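Local coordinates for putative anti-sigma factor antagonist TM_1081 (Thermotoga maritima, PDB 3F43), which probably acts as an anti-anti-sigma factor, counteracting an anti-sigma factor so that a sigma factor is released from inhibition, at residues L25-E30 with I55-S60. Sequence-based numbering, arbitrary orientation.
Sequences LMPNKE and IFLVLS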
ATOM      1  N   LEU A  25     -15.911  11.055  -2.648  1.00 19.69           N
ATOM      2  CA  LEU A  25     -14.637  11.740  -2.811  1.00 21.54           C
ATOM      3  C   LEU A  25     -14.301  11.833  -4.287  1.00 20.28           C
ATOM      4  O   LEU A  25     -14.274  10.818  -4.994  1.00 22.26           O
ATOM      5  CB  LEU A  25     -13.506  10.972  -2.106  1.00 22.15           C
ATOM      6  CG  LEU A  25     -13.675  10.711  -0.608  1.00 22.99           C
ATOM      7  CD1 LEU A  25     -12.579   9.723  -0.090  1.00 23.76           C
ATOM      8  CD2 LEU A  25     -13.771  12.022   0.184  1.00 22.09           C
HETATM    9  N   MSE A  26     -14.005  13.039  -4.741  1.00 20.30           N
HETATM   10  CA  MSE A  26     -13.710  13.285  -6.149  1.00 20.70           C
HETATM   11  C   MSE A  26     -12.399  14.056  -6.353  1.00 20.34           C
HETATM   12  O   MSE A  26     -12.409  15.196  -6.821  1.00 20.81           O
HETATM   13  CB  MSE A  26     -14.855  14.023  -6.800  1.00 22.77           C
HETATM   14  CG  MSE A  26     -16.197  13.248  -6.770  1.00 23.94           C
HETATM   15 SE   MSE A  26     -17.769  14.259  -7.169  0.75 20.99          SE
HETATM   16  CE  MSE A  26     -17.904  15.212  -5.484  1.00 25.02           C
ATOM     17  N   PRO A  27     -11.256  13.408  -6.021  1.00 21.74           N
ATOM     18  CA  PRO A  27      -9.966  14.103  -6.246  1.00 21.76           C
ATOM     19  C   PRO A  27      -9.829  14.498  -7.696  1.00 25.70           C
ATOM     20  O   PRO A  27     -10.150  13.727  -8.600  1.00 23.10           O
ATOM     21  CB  PRO A  27      -8.909  13.071  -5.838  1.00 22.09           C
ATOM     22  CG  PRO A  27      -9.636  11.749  -5.875  1.00 23.19           C
ATOM     23  CD  PRO A  27     -11.065  12.064  -5.464  1.00 22.52           C
ATOM     24  N   ASN A  28      -9.383  15.723  -7.926  1.00 24.97           N
ATOM     25  CA  ASN A  28      -9.379  16.266  -9.287  1.00 27.21           C
ATOM     26  C   ASN A  28      -7.986  16.304  -9.896  1.00 30.15           C
ATOM     27  O   ASN A  28      -7.809  16.790 -11.015  1.00 30.93           O
ATOM     28  CB  ASN A  28     -10.045  17.645  -9.346  1.00 27.73           C
ATOM     29  CG  ASN A  28      -9.406  18.653  -8.446  1.00 30.30           C
ATOM     30  OD1 ASN A  28      -8.324  18.435  -7.915  1.00 36.03           O
ATOM     31  ND2 ASN A  28     -10.101  19.776  -8.234  1.00 37.24           N
ATOM     32  N   LYS A  29      -7.035  15.798  -9.133  1.00 34.66           N
ATOM     33  CA  LYS A  29      -5.655  15.678  -9.496  1.00 40.42           C
ATOM     34  C   LYS A  29      -5.099  14.318  -9.063  1.00 38.69           C
ATOM     35  O   LYS A  29      -5.702  13.537  -8.318  1.00 38.97           O
ATOM     36  CB  LYS A  29      -4.839  16.780  -8.793  1.00 41.19           C
ATOM     37  CG  LYS A  29      -5.139  18.185  -9.266  1.00 46.29           C
ATOM     38  CD  LYS A  29      -4.318  19.230  -8.490  1.00 47.46           C
ATOM     39  CE  LYS A  29      -4.953  19.578  -7.144  1.00 58.07           C
ATOM     40  NZ  LYS A  29      -6.202  20.393  -7.303  1.00 57.25           N
ATOM     41  N   GLU A  30      -3.900  14.073  -9.530  1.00 40.28           N
ATOM     42  CA  GLU A  30      -3.192  12.863  -9.274  1.00 39.78           C
ATOM     43  C   GLU A  30      -3.118  12.540  -7.774  1.00 36.28           C
ATOM     44  O   GLU A  30      -2.906  13.423  -6.964  1.00 41.11           O
ATOM     45  CB  GLU A  30      -1.772  13.036  -9.848  1.00 41.67           C
ATOM     46  CG  GLU A  30      -1.007  11.777  -9.965  1.00 49.39           C
ATOM     47  CD  GLU A  30      -1.877  10.692 -10.463  1.00 55.84           C
ATOM     48  OE1 GLU A  30      -2.210  10.722 -11.673  1.00 61.95           O
ATOM     49  OE2 GLU A  30      -2.271   9.858  -9.615  1.00 44.28           O
ATOM     50  N   ILE A  55     -18.087   5.263   1.857  1.00 21.51           N
ATOM     51  CA  ILE A  55     -17.247   6.125   1.021  1.00 21.82           C
ATOM     52  C   ILE A  55     -17.112   5.576  -0.377  1.00 22.84           C
ATOM     53  O   ILE A  55     -16.901   4.385  -0.572  1.00 22.25           O
ATOM     54  CB  ILE A  55     -15.803   6.298   1.632  1.00 23.64           C
ATOM     55  CG1 ILE A  55     -15.927   6.933   3.034  1.00 25.29           C
ATOM     56  CG2 ILE A  55     -14.864   7.084   0.712  1.00 24.38           C
ATOM     57  CD1 ILE A  55     -14.590   7.353   3.642  1.00 26.44           C
ATOM     58  N   PHE A  56     -17.279   6.468  -1.354  1.00 19.74           N
ATOM     59  CA  PHE A  56     -16.959   6.195  -2.743  1.00 22.40           C
ATOM     60  C   PHE A  56     -15.690   6.998  -3.051  1.00 21.95           C
ATOM     61  O   PHE A  56     -15.679   8.223  -2.869  1.00 23.47           O
ATOM     62  CB  PHE A  56     -18.019   6.678  -3.725  1.00 23.18           C
ATOM     63  CG  PHE A  56     -19.375   6.047  -3.601  1.00 21.88           C
ATOM     64  CD1 PHE A  56     -19.627   4.908  -2.830  1.00 21.95           C
ATOM     65  CD2 PHE A  56     -20.449   6.616  -4.311  1.00 26.71           C
ATOM     66  CE1 PHE A  56     -20.907   4.365  -2.747  1.00 25.40           C
ATOM     67  CE2 PHE A  56     -21.707   6.074  -4.238  1.00 26.89           C
ATOM     68  CZ  PHE A  56     -21.939   4.927  -3.456  1.00 22.88           C
ATOM     69  N   LEU A  57     -14.656   6.345  -3.572  1.00 21.72           N
ATOM     70  CA  LEU A  57     -13.499   7.056  -4.047  1.00 21.51           C
ATOM     71  C   LEU A  57     -13.604   7.062  -5.580  1.00 22.48           C
ATOM     72  O   LEU A  57     -13.371   6.058  -6.272  1.00 20.71           O
ATOM     73  CB  LEU A  57     -12.189   6.443  -3.538  1.00 22.23           C
ATOM     74  CG  LEU A  57     -10.903   7.002  -4.161  1.00 21.94           C
ATOM     75  CD1 LEU A  57     -10.812   8.530  -3.892  1.00 24.24           C
ATOM     76  CD2 LEU A  57      -9.713   6.249  -3.583  1.00 23.72           C
ATOM     77  N   VAL A  58     -14.001   8.219  -6.094  1.00 20.45           N
ATOM     78  CA  VAL A  58     -14.225   8.427  -7.510  1.00 18.73           C
ATOM     79  C   VAL A  58     -12.877   8.792  -8.153  1.00 20.91           C
ATOM     80  O   VAL A  58     -12.213   9.750  -7.733  1.00 21.21           O
ATOM     81  CB  VAL A  58     -15.274   9.518  -7.741  1.00 19.41           C
ATOM     82  CG1 VAL A  58     -15.434   9.786  -9.278  1.00 21.88           C
ATOM     83  CG2 VAL A  58     -16.641   9.112  -7.118  1.00 21.61           C
ATOM     84  N   LEU A  59     -12.503   8.012  -9.152  1.00 21.71           N
ATOM     85  CA  LEU A  59     -11.187   8.076  -9.785  1.00 22.04           C
ATOM     86  C   LEU A  59     -11.167   8.655 -11.215  1.00 20.17           C
ATOM     87  O   LEU A  59     -10.182   8.576 -11.928  1.00 19.46           O
ATOM     88  CB  LEU A  59     -10.562   6.662  -9.746  1.00 23.68           C
ATOM     89  CG  LEU A  59     -10.326   6.096  -8.355  1.00 26.19           C
ATOM     90  CD1 LEU A  59      -9.911   4.613  -8.404  1.00 26.86           C
ATOM     91  CD2 LEU A  59      -9.247   6.906  -7.694  1.00 23.12           C
ATOM     92  N   SER A  60     -12.272   9.276 -11.641  1.00 20.60           N
ATOM     93  CA  SER A  60     -12.401   9.814 -12.971  1.00 20.80           C
ATOM     94  C   SER A  60     -11.256  10.728 -13.400  1.00 20.34           C
ATOM     95  O   SER A  60     -10.848  10.696 -14.567  1.00 21.07           O
ATOM     96  CB  SER A  60     -13.725  10.610 -13.072  1.00 21.73           C
ATOM     97  OG  SER A  60     -14.822   9.804 -12.680  1.00 22.81           O
TER
HETATM   98  O   HOH W   1     -11.456  11.690  -9.590  1.00 20.40           O
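Leu-25 pairs in parallel with Leu-57 and bonds to the residues before and after it: Leu-25 N donates to Phe-56 O at 2.9 Å, and Val-58 N donates to Leu-25 O at 2.8 Å. From the backbone outward, Leu-25 CB lies against Phe-56 O and 4.1 Å from Leu-57 CD1. With chi1 at -57°, CG stands beside its own backbone N, close to Phe-56 O and Ile-55 CG2. Leu-25 CD1 then closes on that Ile-55 CG2 methyl at 3.6 Å, the two side chains crossing obliquely. Helix 36-48 packs over this face through Trp-42, Val-43 and Phe-47, which touch Leu-25. Strands 22-25 and 54-58 are neighbours at the heart of the SpoIIAA-like STAS fold, and helix 36-48 makes the beta-alpha-beta crossover between them. Beyond Met-26 and Val-58 the two segments separate. Pro-27 still meets Leu-57, its ring crossing the leucine side chain at about a right angle with Pro-27 CD 3.9 Å from Leu-57 CD1. Water 1 fills in where direct pairing stops, donating to Pro-27 O at 2.6 Å and to Val-58 O at 2.8 Å. On the other face, selenomethionine Met-26 runs side by side with Val-58, Met-26 CG alongside Val-58 CB. Its end, bent at chi3, leads away from Val-58; the side chain also lies near a bound pentaethylene glycol, probably from the crystallisation liquor, while Ile-115 of helix 115-123 touches Val-58.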